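Local coordinates for protein prephenate dehydratase (Arthrobacter aurescens, PDB 3MWB) that probably converts prephenate to phenylpyruvate on the pathway to L-phenylalanine, and binds L-phenylalanine between ACT domains of neighbouring subunits, at residues E218-F223 with F247-D252; R226-S231 with D257-D262; G253-S258 with T274-S279. One frame throughout, in Å; residues are numbered along the deposited sequence.

Interaction 1: residues E218-F223 with F247-D252. With PHE (phenylalanine), chain D.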
ATOM      1  N   GLU A 218       5.830  -4.871  -0.315  1.00 26.41           N
ATOM      2  CA  GLU A 218       6.811  -3.954   0.248  1.00 26.70           C
ATOM      3  C   GLU A 218       8.025  -3.816  -0.676  1.00 23.10           C
ATOM      4  O   GLU A 218       8.525  -2.722  -0.863  1.00 23.77           O
ATOM      5  CB  GLU A 218       7.244  -4.394   1.657  1.00 29.48           C
ATOM      6  CG  GLU A 218       8.033  -3.329   2.434  1.00 35.21           C
ATOM      7  CD  GLU A 218       8.608  -3.845   3.765  1.00 41.51           C
ATOM      8  OE1 GLU A 218       8.625  -5.084   3.977  1.00 43.24           O
ATOM      9  OE2 GLU A 218       9.046  -3.011   4.594  1.00 46.66           O
ATOM     10  N   ILE A 219       8.482  -4.916  -1.265  1.00 22.47           N
ATOM     11  CA  ILE A 219       9.630  -4.871  -2.185  1.00 22.09           C
ATOM     12  C   ILE A 219       9.250  -4.184  -3.507  1.00 22.77           C
ATOM     13  O   ILE A 219       9.980  -3.321  -4.026  1.00 24.17           O
ATOM     14  CB  ILE A 219      10.209  -6.296  -2.414  1.00 23.77           C
ATOM     15  CG1 ILE A 219      10.938  -6.780  -1.155  1.00 24.40           C
ATOM     16  CG2 ILE A 219      11.152  -6.320  -3.622  1.00 24.29           C
ATOM     17  CD1 ILE A 219      11.115  -8.332  -1.076  1.00 27.34           C
ATOM     18  N   LEU A 220       8.085  -4.527  -4.036  1.00 23.11           N
ATOM     19  CA  LEU A 220       7.623  -3.939  -5.296  1.00 25.30           C
ATOM     20  C   LEU A 220       7.323  -2.434  -5.193  1.00 24.69           C
ATOM     21  O   LEU A 220       7.566  -1.680  -6.149  1.00 26.37           O
ATOM     22  CB  LEU A 220       6.435  -4.714  -5.847  1.00 28.12           C
ATOM     23  CG  LEU A 220       6.807  -6.149  -6.282  1.00 33.13           C
ATOM     24  CD1 LEU A 220       5.841  -6.686  -7.298  1.00 37.43           C
ATOM     25  CD2 LEU A 220       8.233  -6.224  -6.853  1.00 34.79           C
ATOM     26  N   ASP A 221       6.860  -2.006  -4.021  1.00 23.27           N
ATOM     27  CA  ASP A 221       6.567  -0.605  -3.770  1.00 24.90           C
ATOM     28  C   ASP A 221       7.796   0.286  -3.936  1.00 24.38           C
ATOM     29  O   ASP A 221       7.646   1.445  -4.297  1.00 25.42           O
ATOM     30  CB  ASP A 221       5.953  -0.383  -2.379  1.00 27.10           C
ATOM     31  CG  ASP A 221       5.189   0.931  -2.288  1.00 32.75           C
ATOM     32  OD1 ASP A 221       4.305   1.157  -3.131  1.00 35.70           O
ATOM     33  OD2 ASP A 221       5.467   1.745  -1.371  1.00 39.27           O
ATOM     34  N   GLN A 222       8.995  -0.253  -3.692  1.00 20.70           N
ATOM     35  CA  GLN A 222      10.216   0.526  -3.913  1.00 20.93           C
ATOM     36  C   GLN A 222      10.278   1.042  -5.356  1.00 20.27           C
ATOM     37  O   GLN A 222      10.642   2.193  -5.575  1.00 22.19           O
ATOM     38  CB  GLN A 222      11.472  -0.265  -3.561  1.00 21.91           C
ATOM     39  CG  GLN A 222      11.546  -0.736  -2.113  1.00 23.55           C
ATOM     40  CD  GLN A 222      11.289   0.375  -1.109  1.00 27.89           C
ATOM     41  OE1 GLN A 222      11.899   1.440  -1.164  1.00 23.47           O
ATOM     42  NE2 GLN A 222      10.377   0.118  -0.175  1.00 30.94           N
ATOM     43  N   PHE A 223       9.880   0.204  -6.318  1.00 19.46           N
ATOM     44  CA  PHE A 223       9.762   0.598  -7.724  1.00 18.96           C
ATOM     45  C   PHE A 223       8.490   1.416  -8.005  1.00 19.39           C
ATOM     46  O   PHE A 223       8.564   2.492  -8.591  1.00 20.12           O
ATOM     47  CB  PHE A 223       9.832  -0.630  -8.638  1.00 18.49           C
ATOM     48  CG  PHE A 223      11.177  -1.333  -8.624  1.00 19.57           C
ATOM     49  CD1 PHE A 223      12.301  -0.717  -9.148  1.00 22.64           C
ATOM     50  CD2 PHE A 223      11.304  -2.610  -8.098  1.00 21.36           C
ATOM     51  CE1 PHE A 223      13.550  -1.354  -9.132  1.00 23.96           C
ATOM     52  CE2 PHE A 223      12.534  -3.252  -8.074  1.00 23.27           C
ATOM     53  CZ  PHE A 223      13.656  -2.636  -8.606  1.00 22.61           C
ATOM     54  N   PHE A 247      13.330 -12.976  -5.352  1.00 20.47           N
ATOM     55  CA  PHE A 247      12.592 -12.442  -6.483  1.00 19.37           C
ATOM     56  C   PHE A 247      13.569 -11.930  -7.539  1.00 18.70           C
ATOM     57  O   PHE A 247      14.463 -11.132  -7.247  1.00 19.54           O
ATOM     58  CB  PHE A 247      11.641 -11.346  -6.027  1.00 19.50           C
ATOM     59  CG  PHE A 247      10.767 -11.759  -4.879  1.00 19.60           C
ATOM     60  CD1 PHE A 247       9.684 -12.592  -5.093  1.00 21.08           C
ATOM     61  CD2 PHE A 247      11.043 -11.321  -3.578  1.00 19.81           C
ATOM     62  CE1 PHE A 247       8.864 -12.992  -4.012  1.00 21.77           C
ATOM     63  CE2 PHE A 247      10.222 -11.685  -2.496  1.00 23.50           C
ATOM     64  CZ  PHE A 247       9.139 -12.544  -2.715  1.00 23.14           C
ATOM     65  N   SER A 248      13.410 -12.439  -8.751  1.00 18.91           N
ATOM     66  CA  SER A 248      14.166 -12.017  -9.922  1.00 19.35           C
ATOM     67  C   SER A 248      13.329 -10.974 -10.672  1.00 20.00           C
ATOM     68  O   SER A 248      12.168 -11.223 -11.041  1.00 20.76           O
ATOM     69  CB  SER A 248      14.430 -13.234 -10.807  1.00 20.08           C
ATOM     70  OG  SER A 248      15.380 -12.974 -11.825  1.00 19.71           O
ATOM     71  N   ILE A 249      13.896  -9.792 -10.865  1.00 19.88           N
ATOM     72  CA  ILE A 249      13.087  -8.645 -11.294  1.00 19.49           C
ATOM     73  C   ILE A 249      13.809  -7.838 -12.375  1.00 19.47           C
ATOM     74  O   ILE A 249      15.007  -7.538 -12.240  1.00 19.49           O
ATOM     75  CB  ILE A 249      12.765  -7.704 -10.083  1.00 18.94           C
ATOM     76  CG1 ILE A 249      11.842  -8.391  -9.051  1.00 18.43           C
ATOM     77  CG2 ILE A 249      12.106  -6.403 -10.548  1.00 19.90           C
ATOM     78  CD1 ILE A 249      11.810  -7.703  -7.698  1.00 19.16           C
ATOM     79  N   ASP A 250      13.087  -7.495 -13.445  1.00 19.42           N
ATOM     80  CA  ASP A 250      13.586  -6.507 -14.429  1.00 19.45           C
ATOM     81  C   ASP A 250      12.757  -5.245 -14.299  1.00 19.55           C
ATOM     82  O   ASP A 250      11.510  -5.311 -14.330  1.00 19.84           O
ATOM     83  CB  ASP A 250      13.486  -7.012 -15.886  1.00 19.21           C
ATOM     84  CG  ASP A 250      14.286  -8.302 -16.145  1.00 20.58           C
ATOM     85  OD1 ASP A 250      15.270  -8.594 -15.413  1.00 20.64           O
ATOM     86  OD2 ASP A 250      13.936  -9.025 -17.108  1.00 18.11           O
ATOM     87  N   ALA A 251      13.437  -4.104 -14.131  1.00 19.57           N
ATOM     88  CA  ALA A 251      12.790  -2.781 -14.101  1.00 19.25           C
ATOM     89  C   ALA A 251      13.179  -1.965 -15.317  1.00 20.31           C
ATOM     90  O   ALA A 251      14.285  -2.157 -15.873  1.00 20.65           O
ATOM     91  CB  ALA A 251      13.176  -2.037 -12.822  1.00 19.82           C
ATOM     92  N   ASP A 252      12.281  -1.080 -15.753  1.00 20.12           N
ATOM     93  CA  ASP A 252      12.594  -0.059 -16.776  1.00 21.02           C
ATOM     94  C   ASP A 252      13.464   1.010 -16.152  1.00 20.89           C
ATOM     95  O   ASP A 252      13.089   1.610 -15.131  1.00 21.07           O
ATOM     96  CB  ASP A 252      11.333   0.649 -17.253  1.00 22.01           C
ATOM     97  CG  ASP A 252      10.431  -0.233 -18.091  1.00 25.03           C
ATOM     98  OD1 ASP A 252      10.837  -1.376 -18.432  1.00 28.50           O
ATOM     99  OD2 ASP A 252       9.314   0.238 -18.437  1.00 27.61           O
TER
HETATM  100  N   PHE D 312       4.576 -14.664   0.960  1.00 23.38           N
HETATM  101  CA  PHE D 312       4.985 -13.270   0.651  1.00 22.97           C
HETATM  102  C   PHE D 312       3.849 -12.413   0.093  1.00 23.60           C
HETATM  103  O   PHE D 312       2.713 -12.858  -0.028  1.00 23.41           O
HETATM  104  CB  PHE D 312       6.223 -13.244  -0.267  1.00 22.97           C
HETATM  105  CG  PHE D 312       6.064 -13.985  -1.584  1.00 22.55           C
HETATM  106  CD1 PHE D 312       5.349 -13.421  -2.648  1.00 22.84           C
HETATM  107  CD2 PHE D 312       6.681 -15.221  -1.776  1.00 22.45           C
HETATM  108  CE1 PHE D 312       5.233 -14.081  -3.875  1.00 22.44           C
HETATM  109  CE2 PHE D 312       6.577 -15.897  -3.024  1.00 22.45           C
HETATM  110  CZ  PHE D 312       5.840 -15.330  -4.054  1.00 21.44           C
HETATM  111  OXT PHE D 312       4.031 -11.238  -0.252  1.00 24.11           O
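Ile219, Leu220 and Phe223 of helix 218-223 lie over Phe247, Ile249 and Ala251 of strand 247-252, the two axes coming within 11.0 Å and running nearly parallel, 20° apart. The strand contributes alternate residues, whose CB atoms all point at the helix, and every contact across this layer is apolar. At one end, CD1 of Ile219 meets the Phe247 ring, 3.7 Å from CE2. Ile249 sits in the middle and splits its branches: CD1 reaches CD2 of Leu220 at 4.0 Å, while CG2, anti to the backbone N, goes to CE2 of Phe223 at 4.0 Å. On the CD1/CE1 side of the Phe223 ring, CB of Ala251 is 3.8 Å from CE1. Phe247 also serves the ligand: its CZ comes 3.6 Å from CG of the bound phenylalanine (chain D), and this CG atom lies at the ring's edge, near its plane. One residue thus joins the domain core to the pocket wall. Leu220 packs on Leu220 of the second subunit. Around the pair, Phe223 also touches Leu230 of strand 230-237, Ile219 and Phe223 rest on Leu267 of helix 258-270, and on strand 200-207 Ile219 touches Val206 while Phe223 and Ile249 touch Val204.

Interaction 2: residues R226-S231 with D257-D262; sequences RGVNLS and DSRVAD. With PHE (phenylalanine), chain C.
Arg226 and Asp262 form the salt bridge that joins the turn after helix 215-224 to the N-terminal part of helix 258-270. NE of Arg226 donates to OD2 of Asp262 at 2.5 Å and almost straight, at 165°; the oxygen is met on its anti side, 30° out of the carboxylate plane, and lies near the guanidinium plane. NH2 adds a weak bond to that same OD2 at 3.3 Å. The Arg226 chain is extended from CG to NE, and the carboxylate plane is turned 62° from the guanidinium. Backbone O of Asp262 lies over one guanidinium face, toward the rim. Gln222 takes NH1.

Apolar contact comes from Val228, whose CG2 touches CG of Arg259 at 3.8 Å and CG2 of Val260 at 4.2 Å.

The backbone takes part too. O of Arg226 lies 3.4 Å from CB of Arg259, and Gly227, with positive phi, is the C-prime residue of a Schellman motif ending the preceding helix.

The same segment holds the bound phenylalanine (chain C): its N donates to OD1 of Asn229 and to O of Leu230, and Leu230 N donates to its OXT at 2.8 Å. Asp211 and Leu216 of the second subunit also bond it. The chemistry implies that one short run of chain does two jobs: its start is tied by charge and packing to a helix, and its end holds the amino N and a carboxylate oxygen of the amino acid.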
ATOM      1  N   ARG A 226       8.138   5.126  -6.901  1.00 20.07           N
ATOM      2  CA  ARG A 226       9.076   6.016  -7.566  1.00 20.11           C
ATOM      3  C   ARG A 226       8.893   6.025  -9.095  1.00 20.57           C
ATOM      4  O   ARG A 226       9.779   6.430  -9.845  1.00 20.47           O
ATOM      5  CB  ARG A 226      10.505   5.638  -7.172  1.00 20.00           C
ATOM      6  CG  ARG A 226      10.821   5.928  -5.672  1.00 19.94           C
ATOM      7  CD  ARG A 226      12.137   5.313  -5.302  1.00 20.90           C
ATOM      8  NE  ARG A 226      12.487   5.545  -3.910  1.00 22.93           N
ATOM      9  CZ  ARG A 226      12.229   4.725  -2.894  1.00 24.60           C
ATOM     10  NH1 ARG A 226      11.595   3.579  -3.097  1.00 24.40           N
ATOM     11  NH2 ARG A 226      12.632   5.052  -1.662  1.00 23.57           N
ATOM     12  N   GLY A 227       7.743   5.543  -9.546  1.00 20.44           N
ATOM     13  CA  GLY A 227       7.384   5.566 -10.963  1.00 21.82           C
ATOM     14  C   GLY A 227       8.172   4.610 -11.843  1.00 22.51           C
ATOM     15  O   GLY A 227       8.282   4.845 -13.048  1.00 24.00           O
ATOM     16  N   VAL A 228       8.726   3.547 -11.253  1.00 21.33           N
ATOM     17  CA  VAL A 228       9.526   2.599 -12.007  1.00 21.53           C
ATOM     18  C   VAL A 228       8.698   1.394 -12.422  1.00 20.71           C
ATOM     19  O   VAL A 228       8.281   0.589 -11.571  1.00 20.54           O
ATOM     20  CB  VAL A 228      10.778   2.110 -11.243  1.00 21.51           C
ATOM     21  CG1 VAL A 228      11.514   1.121 -12.110  1.00 20.85           C
ATOM     22  CG2 VAL A 228      11.703   3.284 -10.887  1.00 22.34           C
ATOM     23  N   ASN A 229       8.488   1.290 -13.734  1.00 20.76           N
ATOM     24  CA  ASN A 229       7.766   0.204 -14.364  1.00 21.39           C
ATOM     25  C   ASN A 229       8.568  -1.088 -14.386  1.00 20.85           C
ATOM     26  O   ASN A 229       9.791  -1.086 -14.675  1.00 19.28           O
ATOM     27  CB  ASN A 229       7.427   0.605 -15.801  1.00 23.65           C
ATOM     28  CG  ASN A 229       6.294  -0.178 -16.373  1.00 24.70           C
ATOM     29  OD1 ASN A 229       5.219  -0.270 -15.782  1.00 26.19           O
ATOM     30  ND2 ASN A 229       6.512  -0.740 -17.543  1.00 23.68           N
ATOM     31  N   LEU A 230       7.878  -2.201 -14.124  1.00 19.41           N
ATOM     32  CA  LEU A 230       8.524  -3.510 -14.211  1.00 19.85           C
ATOM     33  C   LEU A 230       8.145  -4.281 -15.476  1.00 20.57           C
ATOM     34  O   LEU A 230       7.015  -4.161 -15.979  1.00 22.39           O
ATOM     35  CB  LEU A 230       8.235  -4.357 -12.970  1.00 18.99           C
ATOM     36  CG  LEU A 230       8.515  -3.709 -11.615  1.00 19.23           C
ATOM     37  CD1 LEU A 230       8.065  -4.679 -10.502  1.00 19.87           C
ATOM     38  CD2 LEU A 230      10.005  -3.309 -11.446  1.00 18.29           C
ATOM     39  N   SER A 231       9.078  -5.087 -15.976  1.00 20.42           N
ATOM     40  CA  SER A 231       8.805  -5.915 -17.151  1.00 21.13           C
ATOM     41  C   SER A 231       8.929  -7.414 -16.856  1.00 21.21           C
ATOM     42  O   SER A 231       8.565  -8.248 -17.696  1.00 21.72           O
ATOM     43  CB  SER A 231       9.729  -5.520 -18.300  1.00 22.32           C
ATOM     44  OG  SER A 231      11.074  -5.701 -17.896  1.00 22.25           O
ATOM     45  N   ASP A 257      19.676   6.846 -13.212  1.00 22.26           N
ATOM     46  CA  ASP A 257      18.417   7.587 -13.100  1.00 21.48           C
ATOM     47  C   ASP A 257      18.076   7.723 -11.618  1.00 20.76           C
ATOM     48  O   ASP A 257      18.127   6.739 -10.875  1.00 19.79           O
ATOM     49  CB  ASP A 257      17.292   6.843 -13.796  1.00 21.15           C
ATOM     50  CG  ASP A 257      17.554   6.645 -15.282  1.00 23.18           C
ATOM     51  OD1 ASP A 257      18.214   7.498 -15.901  1.00 25.32           O
ATOM     52  OD2 ASP A 257      17.104   5.630 -15.820  1.00 21.35           O
ATOM     53  N   SER A 258      17.720   8.934 -11.198  1.00 20.48           N
ATOM     54  CA  SER A 258      17.541   9.212  -9.768  1.00 20.63           C
ATOM     55  C   SER A 258      16.473   8.312  -9.142  1.00 20.33           C
ATOM     56  O   SER A 258      16.653   7.850  -8.015  1.00 20.27           O
ATOM     57  CB  SER A 258      17.209  10.682  -9.531  1.00 19.90           C
ATOM     58  OG  SER A 258      18.259  11.525  -9.976  1.00 20.82           O
ATOM     59  N   ARG A 259      15.386   8.048  -9.873  1.00 19.82           N
ATOM     60  CA  ARG A 259      14.297   7.234  -9.323  1.00 19.52           C
ATOM     61  C   ARG A 259      14.739   5.778  -9.145  1.00 19.66           C
ATOM     62  O   ARG A 259      14.245   5.087  -8.279  1.00 19.44           O
ATOM     63  CB  ARG A 259      13.022   7.303 -10.195  1.00 19.07           C
ATOM     64  CG  ARG A 259      13.225   6.734 -11.595  1.00 19.05           C
ATOM     65  CD  ARG A 259      12.065   7.082 -12.559  1.00 18.78           C
ATOM     66  NE  ARG A 259      12.290   6.432 -13.860  1.00 21.00           N
ATOM     67  CZ  ARG A 259      13.132   6.868 -14.801  1.00 23.01           C
ATOM     68  NH1 ARG A 259      13.828   7.988 -14.628  1.00 22.52           N
ATOM     69  NH2 ARG A 259      13.267   6.191 -15.947  1.00 22.73           N
ATOM     70  N   VAL A 260      15.695   5.340  -9.961  1.00 19.84           N
ATOM     71  CA  VAL A 260      16.148   3.963  -9.923  1.00 19.58           C
ATOM     72  C   VAL A 260      17.164   3.783  -8.805  1.00 19.74           C
ATOM     73  O   VAL A 260      17.069   2.824  -8.054  1.00 20.24           O
ATOM     74  CB  VAL A 260      16.720   3.495 -11.286  1.00 18.68           C
ATOM     75  CG1 VAL A 260      17.243   2.046 -11.187  1.00 20.02           C
ATOM     76  CG2 VAL A 260      15.646   3.615 -12.414  1.00 20.15           C
ATOM     77  N   ALA A 261      18.146   4.685  -8.725  1.00 20.35           N
ATOM     78  CA  ALA A 261      19.093   4.685  -7.623  1.00 21.08           C
ATOM     79  C   ALA A 261      18.342   4.743  -6.308  1.00 21.52           C
ATOM     80  O   ALA A 261      18.696   4.034  -5.362  1.00 22.20           O
ATOM     81  CB  ALA A 261      20.099   5.862  -7.725  1.00 20.77           C
ATOM     82  N   ASP A 262      17.331   5.600  -6.241  1.00 21.98           N
ATOM     83  CA  ASP A 262      16.539   5.714  -5.027  1.00 23.44           C
ATOM     84  C   ASP A 262      15.828   4.401  -4.686  1.00 21.74           C
ATOM     85  O   ASP A 262      15.885   3.949  -3.543  1.00 22.01           O
ATOM     86  CB  ASP A 262      15.548   6.874  -5.117  1.00 25.30           C
ATOM     87  CG  ASP A 262      15.225   7.459  -3.760  1.00 29.31           C
ATOM     88  OD1 ASP A 262      16.177   7.930  -3.082  1.00 29.94           O
ATOM     89  OD2 ASP A 262      14.024   7.462  -3.377  1.00 30.28           O
TER
HETATM   90  N   PHE C 311       4.709  -2.948 -15.457  1.00 21.42           N
HETATM   91  CA  PHE C 311       3.659  -3.200 -14.398  1.00 20.49           C
HETATM   92  C   PHE C 311       4.193  -2.847 -13.019  1.00 20.27           C
HETATM   93  O   PHE C 311       3.525  -3.122 -11.986  1.00 20.21           O
HETATM   94  CB  PHE C 311       3.132  -4.664 -14.425  1.00 20.73           C
HETATM   95  CG  PHE C 311       4.220  -5.730 -14.419  1.00 21.54           C
HETATM   96  CD1 PHE C 311       4.931  -6.035 -13.240  1.00 18.65           C
HETATM   97  CD2 PHE C 311       4.518  -6.443 -15.599  1.00 21.37           C
HETATM   98  CE1 PHE C 311       5.932  -7.006 -13.232  1.00 20.14           C
HETATM   99  CE2 PHE C 311       5.517  -7.434 -15.606  1.00 22.12           C
HETATM  100  CZ  PHE C 311       6.228  -7.716 -14.407  1.00 21.58           C
HETATM  101  OXT PHE C 311       5.330  -2.329 -12.923  1.00 19.60           O

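Interaction 3: residues G253-S258 with T274-S279; sequences GHATDS and TRFLGS
Ala255 and Ser279 make the one hydrogen bond between the loop 253-258 and strand 275-279. Ala255 N donates to OG of Ser279 at 2.8 Å, with an N-H...O angle of 150°. OG stands anti to the carbonyl carbon of Ser279, chi1 -66°, which turns it to the loop; it is also hydrogen-bonded to OG1 of Thr202 on strand 200-207, and Thr202 in turn bonds O of Gly253.

Within the loop, His254 to Asp257 is a type I turn closed by Asp257 N to His254 O at 2.9 Å. Asp257 folds back over it: His254 N donates to OD2 at 2.8 Å, approaching from above the carboxylate plane.

A CH-pi contact puts CB of Ser279 over one face of the His254 imidazole, 3.9 Å from the ring centroid and nearest ND1. His254 CG stands anti to the backbone N, chi1 -175°, which carries the side chain alongside Ser279.

The apolar part is small. CB of Ala255 lies 3.8 Å from CZ of Phe276, and both side chains rest on Leu264 of helix 258-270; Leu310 and Ile309 of the third subunit pack on Ala255 and Phe276 respectively.

Chemically, the polar link across the contact is one serine hydroxyl, while Asp257 ties the loop to itself. CB of that serine packs on the imidazole face, so the loop leading into helix 258-270 is joined to strand 275-281 by both.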
ATOM      1  N   GLY A 253      14.620   1.272 -16.747  1.00 20.09           N
ATOM      2  CA  GLY A 253      15.468   2.305 -16.225  1.00 19.64           C
ATOM      3  C   GLY A 253      16.917   1.929 -16.087  1.00 20.14           C
ATOM      4  O   GLY A 253      17.319   0.763 -16.246  1.00 19.39           O
ATOM      5  N   HIS A 254      17.709   2.935 -15.765  1.00 19.90           N
ATOM      6  CA  HIS A 254      19.145   2.753 -15.600  1.00 20.56           C
ATOM      7  C   HIS A 254      19.496   3.122 -14.159  1.00 20.27           C
ATOM      8  O   HIS A 254      18.925   4.061 -13.608  1.00 19.63           O
ATOM      9  CB  HIS A 254      19.849   3.684 -16.551  1.00 20.17           C
ATOM     10  CG  HIS A 254      21.331   3.517 -16.581  1.00 21.50           C
ATOM     11  ND1 HIS A 254      21.972   2.774 -17.545  1.00 23.33           N
ATOM     12  CD2 HIS A 254      22.303   4.037 -15.798  1.00 22.12           C
ATOM     13  CE1 HIS A 254      23.280   2.841 -17.354  1.00 21.77           C
ATOM     14  NE2 HIS A 254      23.505   3.599 -16.297  1.00 23.73           N
ATOM     15  N   ALA A 255      20.442   2.391 -13.560  1.00 21.24           N
ATOM     16  CA  ALA A 255      20.827   2.602 -12.156  1.00 21.79           C
ATOM     17  C   ALA A 255      21.126   4.072 -11.800  1.00 22.66           C
ATOM     18  O   ALA A 255      20.879   4.489 -10.667  1.00 22.85           O
ATOM     19  CB  ALA A 255      22.008   1.718 -11.787  1.00 23.54           C
ATOM     20  N   THR A 256      21.663   4.840 -12.753  1.00 23.32           N
ATOM     21  CA  THR A 256      21.965   6.270 -12.526  1.00 23.78           C
ATOM     22  C   THR A 256      20.752   7.210 -12.523  1.00 23.50           C
ATOM     23  O   THR A 256      20.818   8.283 -11.919  1.00 25.12           O
ATOM     24  CB  THR A 256      22.986   6.823 -13.518  1.00 24.30           C
ATOM     25  OG1 THR A 256      22.421   6.855 -14.828  1.00 23.72           O
ATOM     26  CG2 THR A 256      24.245   5.982 -13.485  1.00 25.25           C
ATOM     27  N   ASP A 257      19.676   6.846 -13.212  1.00 22.26           N
ATOM     28  CA  ASP A 257      18.417   7.587 -13.100  1.00 21.48           C
ATOM     29  C   ASP A 257      18.076   7.723 -11.618  1.00 20.76           C
ATOM     30  O   ASP A 257      18.127   6.739 -10.875  1.00 19.79           O
ATOM     31  CB  ASP A 257      17.292   6.843 -13.796  1.00 21.15           C
ATOM     32  CG  ASP A 257      17.554   6.645 -15.282  1.00 23.18           C
ATOM     33  OD1 ASP A 257      18.214   7.498 -15.901  1.00 25.32           O
ATOM     34  OD2 ASP A 257      17.104   5.630 -15.820  1.00 21.35           O
ATOM     35  N   SER A 258      17.720   8.934 -11.198  1.00 20.48           N
ATOM     36  CA  SER A 258      17.541   9.212  -9.768  1.00 20.63           C
ATOM     37  C   SER A 258      16.473   8.312  -9.142  1.00 20.33           C
ATOM     38  O   SER A 258      16.653   7.850  -8.015  1.00 20.27           O
ATOM     39  CB  SER A 258      17.209  10.682  -9.531  1.00 19.90           C
ATOM     40  OG  SER A 258      18.259  11.525  -9.976  1.00 20.82           O
ATOM     41  N   THR A 274      20.508  -7.918  -1.330  1.00 23.76           N
ATOM     42  CA  THR A 274      20.079  -7.688  -2.728  1.00 22.88           C
ATOM     43  C   THR A 274      21.280  -7.709  -3.688  1.00 24.01           C
ATOM     44  O   THR A 274      22.337  -7.140  -3.386  1.00 24.25           O
ATOM     45  CB  THR A 274      19.265  -6.370  -2.864  1.00 21.57           C
ATOM     46  OG1 THR A 274      18.010  -6.532  -2.196  1.00 22.07           O
ATOM     47  CG2 THR A 274      18.984  -6.015  -4.314  1.00 20.19           C
ATOM     48  N   ARG A 275      21.114  -8.390  -4.823  1.00 23.66           N
ATOM     49  CA  ARG A 275      22.162  -8.463  -5.820  1.00 24.50           C
ATOM     50  C   ARG A 275      21.786  -7.540  -6.967  1.00 23.00           C
ATOM     51  O   ARG A 275      20.644  -7.554  -7.462  1.00 21.41           O
ATOM     52  CB  ARG A 275      22.319  -9.884  -6.348  1.00 25.74           C
ATOM     53  CG  ARG A 275      22.722 -10.905  -5.301  1.00 29.73           C
ATOM     54  CD  ARG A 275      22.606 -12.305  -5.850  1.00 32.88           C
ATOM     55  NE  ARG A 275      23.608 -12.610  -6.878  1.00 35.55           N
ATOM     56  CZ  ARG A 275      24.795 -13.171  -6.630  1.00 38.06           C
ATOM     57  NH1 ARG A 275      25.153 -13.472  -5.396  1.00 39.16           N
ATOM     58  NH2 ARG A 275      25.634 -13.427  -7.625  1.00 40.18           N
ATOM     59  N   PHE A 276      22.752  -6.734  -7.374  1.00 21.38           N
ATOM     60  CA  PHE A 276      22.574  -5.897  -8.552  1.00 20.54           C
ATOM     61  C   PHE A 276      23.091  -6.639  -9.789  1.00 20.72           C
ATOM     62  O   PHE A 276      24.271  -7.037  -9.842  1.00 21.12           O
ATOM     63  CB  PHE A 276      23.264  -4.542  -8.371  1.00 19.05           C
ATOM     64  CG  PHE A 276      23.137  -3.634  -9.570  1.00 19.65           C
ATOM     65  CD1 PHE A 276      21.946  -2.949  -9.835  1.00 18.19           C
ATOM     66  CD2 PHE A 276      24.223  -3.455 -10.426  1.00 21.39           C
ATOM     67  CE1 PHE A 276      21.826  -2.116 -10.921  1.00 17.90           C
ATOM     68  CE2 PHE A 276      24.109  -2.614 -11.524  1.00 21.08           C
ATOM     69  CZ  PHE A 276      22.913  -1.944 -11.773  1.00 17.62           C
ATOM     70  N   LEU A 277      22.203  -6.817 -10.775  1.00 20.62           N
ATOM     71  CA  LEU A 277      22.514  -7.582 -12.009  1.00 21.21           C
ATOM     72  C   LEU A 277      22.667  -6.712 -13.280  1.00 20.81           C
ATOM     73  O   LEU A 277      22.629  -7.196 -14.410  1.00 21.49           O
ATOM     74  CB  LEU A 277      21.469  -8.683 -12.219  1.00 21.35           C
ATOM     75  CG  LEU A 277      21.639 -10.050 -11.542  1.00 23.59           C
ATOM     76  CD1 LEU A 277      22.887 -10.726 -12.091  1.00 27.06           C
ATOM     77  CD2 LEU A 277      21.733  -9.937 -10.045  1.00 24.87           C
ATOM     78  N   GLY A 278      22.862  -5.423 -13.094  1.00 20.23           N
ATOM     79  CA  GLY A 278      23.233  -4.584 -14.215  1.00 20.20           C
ATOM     80  C   GLY A 278      22.104  -3.751 -14.761  1.00 19.09           C
ATOM     81  O   GLY A 278      20.902  -4.051 -14.565  1.00 18.66           O
ATOM     82  N   SER A 279      22.513  -2.667 -15.411  1.00 19.69           N
ATOM     83  CA  SER A 279      21.643  -1.836 -16.237  1.00 19.15           C
ATOM     84  C   SER A 279      22.207  -1.995 -17.630  1.00 19.96           C
ATOM     85  O   SER A 279      23.430  -2.093 -17.803  1.00 19.97           O
ATOM     86  CB  SER A 279      21.692  -0.362 -15.803  1.00 19.19           C
ATOM     87  OG  SER A 279      21.139  -0.200 -14.507  1.00 19.34           O
TER

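All three contacts are largely buried and belong to the ACT domain, whose four-stranded antiparallel sheet and two helices follow the βαββαβ order. Interaction 1 is the central helix-on-sheet layer and is wholly apolar. Interaction 2 adjoins it, since Val228 N probably bonds to Phe223 O and Asn229 O to Asp252 N; it combines a salt bridge with valine packing, with partly exposed Asp262 at one end and ligand recognition at the other. Interaction 3 continues from the strand end at Asp252 and shares Asp257 and Ser258 with interaction 2; Val260 packs on the backbone of His254 and Ala255. The bond across it is neutral, N-H to hydroxyl. Interactions 1 and 2 each touch a bound phenylalanine, whereas interaction 3 lies away from both.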